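DNA repair protein RAD2 (Saccharomyces cerevisiae, PDB 4Q0W) cuts single-stranded DNA as a magnesium-dependent endonuclease, making an incision essential to nucleotide excision repair of damage from ultraviolet light, bulky adducts and cross-links. Local coordinates at residues A[71-80]-A[163-173]. Sequence-based numbering, arbitrary orientation.
Sequences PVFVFDGGVP and IPYITAPMEAE. With CA (calcium ion), chain E.
The Phe75 ring receives Tyr165 CB and Ile166 O at its edge, nearly in the ring plane, CE1 lying 4.0 Å from Tyr165 CB. With CG anti to the carbonyl carbon (chi1 -65°), the ring turns its CD1-CE1 edge to these two atoms, while Gln155 and Leu158 of helix 148-160 also touch the Phe75 side chain. On the other side of the sheet, Val74 runs alongside Ile166, and its CG1 branch meets Ala172 CB at 3.7 Å. Strands 71-75 and 165-167 pair in parallel; Phe73 and Phe75 each donate and accept one backbone bond, joining N-domain to I-domain. Beyond the strands, Gly77 N reaches a lone pair of Met170 O at 2.7 Å, and Gly78 N bonds Pro169 O. Asp76 OD1 accepts Ala172 N at 2.6 Å, at the first turn of helix 172-181. An alanine here would remove that acceptor and is likely to leave the Ala172 amide without its mate. One residue on, Glu173 OE2 binds calcium at 2.2 Å, which Asp194 and two waters also bind. Asp76 OD1 and Glu173 OE1 are like charges 4.0 Å apart, a crowding of carboxylates consistent with the magnesium site inferred for Asp76, Glu171 and Glu173.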
loop_
_atom_site.group_PDB
_atom_site.type_symbol
_atom_site.label_atom_id
_atom_site.label_comp_id
_atom_site.label_asym_id
_atom_site.label_seq_id
_atom_site.Cartn_x
_atom_site.Cartn_y
_atom_site.Cartn_z
ATOM N N PRO A 71 -28.880 8.015 27.517
ATOM C CA PRO A 71 -28.696 8.287 26.088
ATOM C C PRO A 71 -29.811 9.137 25.492
ATOM O O PRO A 71 -30.938 9.122 25.979
ATOM C CB PRO A 71 -28.727 6.887 25.459
ATOM C CG PRO A 71 -29.601 6.066 26.372
ATOM C CD PRO A 71 -29.532 6.711 27.761
ATOM N N VAL A 72 -29.484 9.900 24.457
ATOM C CA VAL A 72 -30.523 10.388 23.566
ATOM C C VAL A 72 -30.165 9.998 22.143
ATOM O O VAL A 72 -29.087 10.330 21.645
ATOM C CB VAL A 72 -30.861 11.898 23.756
ATOM C CG1 VAL A 72 -29.656 12.682 24.132
ATOM C CG2 VAL A 72 -31.568 12.480 22.521
ATOM N N PHE A 73 -31.053 9.232 21.522
ATOM C CA PHE A 73 -30.781 8.670 20.213
ATOM C C PHE A 73 -31.053 9.698 19.125
ATOM O O PHE A 73 -32.059 10.420 19.158
ATOM C CB PHE A 73 -31.595 7.379 19.997
ATOM C CG PHE A 73 -30.918 6.153 20.542
ATOM C CD1 PHE A 73 -30.609 6.059 21.900
ATOM C CD2 PHE A 73 -30.574 5.102 19.706
ATOM C CE1 PHE A 73 -29.971 4.927 22.418
ATOM C CE2 PHE A 73 -29.938 3.960 20.211
ATOM C CZ PHE A 73 -29.632 3.877 21.568
ATOM N N VAL A 74 -30.147 9.768 18.158
ATOM C CA VAL A 74 -30.319 10.710 17.054
ATOM C C VAL A 74 -30.331 9.952 15.739
ATOM O O VAL A 74 -29.420 9.151 15.467
ATOM C CB VAL A 74 -29.216 11.793 17.041
ATOM C CG1 VAL A 74 -29.453 12.780 15.891
ATOM C CG2 VAL A 74 -29.196 12.532 18.366
ATOM N N PHE A 75 -31.376 10.189 14.941
ATOM C CA PHE A 75 -31.508 9.572 13.625
ATOM C C PHE A 75 -31.291 10.595 12.502
ATOM O O PHE A 75 -31.497 11.792 12.708
ATOM C CB PHE A 75 -32.892 8.915 13.486
ATOM C CG PHE A 75 -33.105 7.755 14.430
ATOM C CD1 PHE A 75 -33.607 7.965 15.710
ATOM C CD2 PHE A 75 -32.780 6.460 14.044
ATOM C CE1 PHE A 75 -33.801 6.899 16.585
ATOM C CE2 PHE A 75 -32.968 5.383 14.915
ATOM C CZ PHE A 75 -33.475 5.605 16.184
ATOM N N ASP A 76 -30.866 10.124 11.326
ATOM C CA ASP A 76 -30.746 10.994 10.152
ATOM C C ASP A 76 -32.118 11.446 9.665
ATOM O O ASP A 76 -33.075 10.663 9.689
ATOM C CB ASP A 76 -30.097 10.240 8.989
ATOM C CG ASP A 76 -28.588 10.290 9.018
ATOM O OD1 ASP A 76 -28.012 11.134 9.742
ATOM O OD2 ASP A 76 -27.976 9.473 8.302
ATOM N N GLY A 77 -32.213 12.698 9.225
ATOM C CA GLY A 77 -33.326 13.124 8.390
ATOM C C GLY A 77 -32.887 12.992 6.939
ATOM O O GLY A 77 -32.601 11.889 6.462
ATOM N N GLY A 78 -32.775 14.115 6.241
ATOM C CA GLY A 78 -32.400 14.063 4.841
ATOM C C GLY A 78 -30.916 13.849 4.566
ATOM O O GLY A 78 -30.075 13.831 5.477
ATOM N N VAL A 79 -30.596 13.666 3.289
ATOM C CA VAL A 79 -29.216 13.658 2.836
ATOM C C VAL A 79 -28.962 15.026 2.216
ATOM O O VAL A 79 -29.679 15.436 1.295
ATOM C CB VAL A 79 -28.978 12.555 1.796
ATOM C CG1 VAL A 79 -27.553 12.631 1.259
ATOM C CG2 VAL A 79 -29.273 11.173 2.408
ATOM N N PRO A 80 -27.968 15.757 2.744
ATOM C CA PRO A 80 -27.655 17.086 2.203
ATOM C C PRO A 80 -27.306 16.999 0.719
ATOM O O PRO A 80 -26.719 16.010 0.297
ATOM C CB PRO A 80 -26.431 17.516 3.014
ATOM C CG PRO A 80 -26.588 16.765 4.337
ATOM C CD PRO A 80 -27.148 15.425 3.927
ATOM N N ILE A 163 -36.434 6.058 26.605
ATOM C CA ILE A 163 -35.268 6.778 26.077
ATOM C C ILE A 163 -35.671 7.784 25.004
ATOM O O ILE A 163 -36.275 7.425 23.995
ATOM C CB ILE A 163 -34.208 5.806 25.527
ATOM C CG1 ILE A 163 -33.654 4.930 26.656
ATOM C CG2 ILE A 163 -33.058 6.551 24.835
ATOM C CD1 ILE A 163 -32.884 3.740 26.148
ATOM N N PRO A 164 -35.323 9.058 25.219
ATOM C CA PRO A 164 -35.655 10.093 24.245
ATOM C C PRO A 164 -34.868 9.909 22.946
ATOM O O PRO A 164 -33.712 9.461 22.960
ATOM C CB PRO A 164 -35.229 11.394 24.951
ATOM C CG PRO A 164 -34.183 10.994 25.915
ATOM C CD PRO A 164 -34.524 9.578 26.347
ATOM N N TYR A 165 -35.514 10.217 21.830
ATOM C CA TYR A 165 -34.858 10.175 20.531
ATOM C C TYR A 165 -35.363 11.358 19.723
ATOM O O TYR A 165 -36.432 11.910 20.022
ATOM C CB TYR A 165 -35.102 8.841 19.800
ATOM C CG TYR A 165 -36.550 8.605 19.405
ATOM C CD1 TYR A 165 -37.036 9.067 18.187
ATOM C CD2 TYR A 165 -37.425 7.922 20.248
ATOM C CE1 TYR A 165 -38.358 8.872 17.813
ATOM C CE2 TYR A 165 -38.761 7.715 19.878
ATOM C CZ TYR A 165 -39.216 8.199 18.662
ATOM O OH TYR A 165 -40.528 8.006 18.273
ATOM N N ILE A 166 -34.576 11.769 18.731
ATOM C CA ILE A 166 -34.978 12.814 17.798
ATOM C C ILE A 166 -34.542 12.412 16.396
ATOM O O ILE A 166 -33.660 11.557 16.217
ATOM C CB ILE A 166 -34.358 14.201 18.135
ATOM C CG1 ILE A 166 -32.836 14.120 18.158
ATOM C CG2 ILE A 166 -34.866 14.730 19.480
ATOM C CD1 ILE A 166 -32.178 15.443 18.527
ATOM N N THR A 167 -35.167 13.014 15.395
ATOM C CA THR A 167 -34.684 12.842 14.036
ATOM C C THR A 167 -34.086 14.175 13.632
ATOM O O THR A 167 -34.764 15.200 13.688
ATOM C CB THR A 167 -35.812 12.437 13.082
ATOM O OG1 THR A 167 -36.419 11.237 13.567
ATOM C CG2 THR A 167 -35.271 12.179 11.672
ATOM N N ALA A 168 -32.801 14.164 13.282
ATOM C CA ALA A 168 -32.128 15.363 12.793
ATOM C C ALA A 168 -32.789 15.811 11.496
ATOM O O ALA A 168 -33.230 14.971 10.721
ATOM C CB ALA A 168 -30.654 15.073 12.542
ATOM N N PRO A 169 -32.842 17.131 11.257
ATOM C CA PRO A 169 -33.310 17.662 9.970
ATOM C C PRO A 169 -32.536 17.007 8.831
ATOM O O PRO A 169 -33.127 16.606 7.823
ATOM C CB PRO A 169 -32.947 19.147 10.055
ATOM C CG PRO A 169 -32.954 19.456 11.512
ATOM C CD PRO A 169 -32.479 18.205 12.205
ATOM N N MET A 170 -31.221 16.875 9.015
ATOM C CA MET A 170 -30.365 16.247 8.016
ATOM C C MET A 170 -29.458 15.187 8.650
ATOM O O MET A 170 -29.932 14.110 9.016
ATOM C CB MET A 170 -29.558 17.309 7.259
ATOM C CG MET A 170 -30.402 18.119 6.273
ATOM S SD MET A 170 -30.761 17.153 4.776
ATOM C CE MET A 170 -31.868 18.283 3.914
ATOM N N GLU A 171 -28.161 15.478 8.770
ATOM C CA GLU A 171 -27.217 14.482 9.282
ATOM C C GLU A 171 -27.237 14.362 10.811
ATOM O O GLU A 171 -27.225 15.362 11.534
ATOM C CB GLU A 171 -25.801 14.759 8.782
ATOM C CG GLU A 171 -25.565 14.237 7.371
ATOM C CD GLU A 171 -24.373 14.882 6.703
ATOM O OE1 GLU A 171 -24.374 16.126 6.590
ATOM O OE2 GLU A 171 -23.442 14.149 6.298
ATOM N N ALA A 172 -27.272 13.127 11.294
ATOM C CA ALA A 172 -27.328 12.882 12.735
ATOM C C ALA A 172 -26.097 13.424 13.475
ATOM O O ALA A 172 -26.236 14.021 14.545
ATOM C CB ALA A 172 -27.520 11.406 13.005
ATOM N N GLU A 173 -24.907 13.226 12.904
ATOM C CA GLU A 173 -23.668 13.663 13.552
ATOM C C GLU A 173 -23.656 15.167 13.758
ATOM O O GLU A 173 -23.172 15.650 14.781
ATOM C CB GLU A 173 -22.421 13.281 12.737
ATOM C CG GLU A 173 -22.447 11.909 12.127
ATOM C CD GLU A 173 -22.919 11.947 10.695
ATOM O OE1 GLU A 173 -24.116 11.675 10.450
ATOM O OE2 GLU A 173 -22.089 12.264 9.815
HETATM CA CA CA E . -21.383 11.638 7.809
HETATM O O HOH W 1 -20.520 9.551 6.815
HETATM O O HOH W 2 -22.577 9.587 7.787
#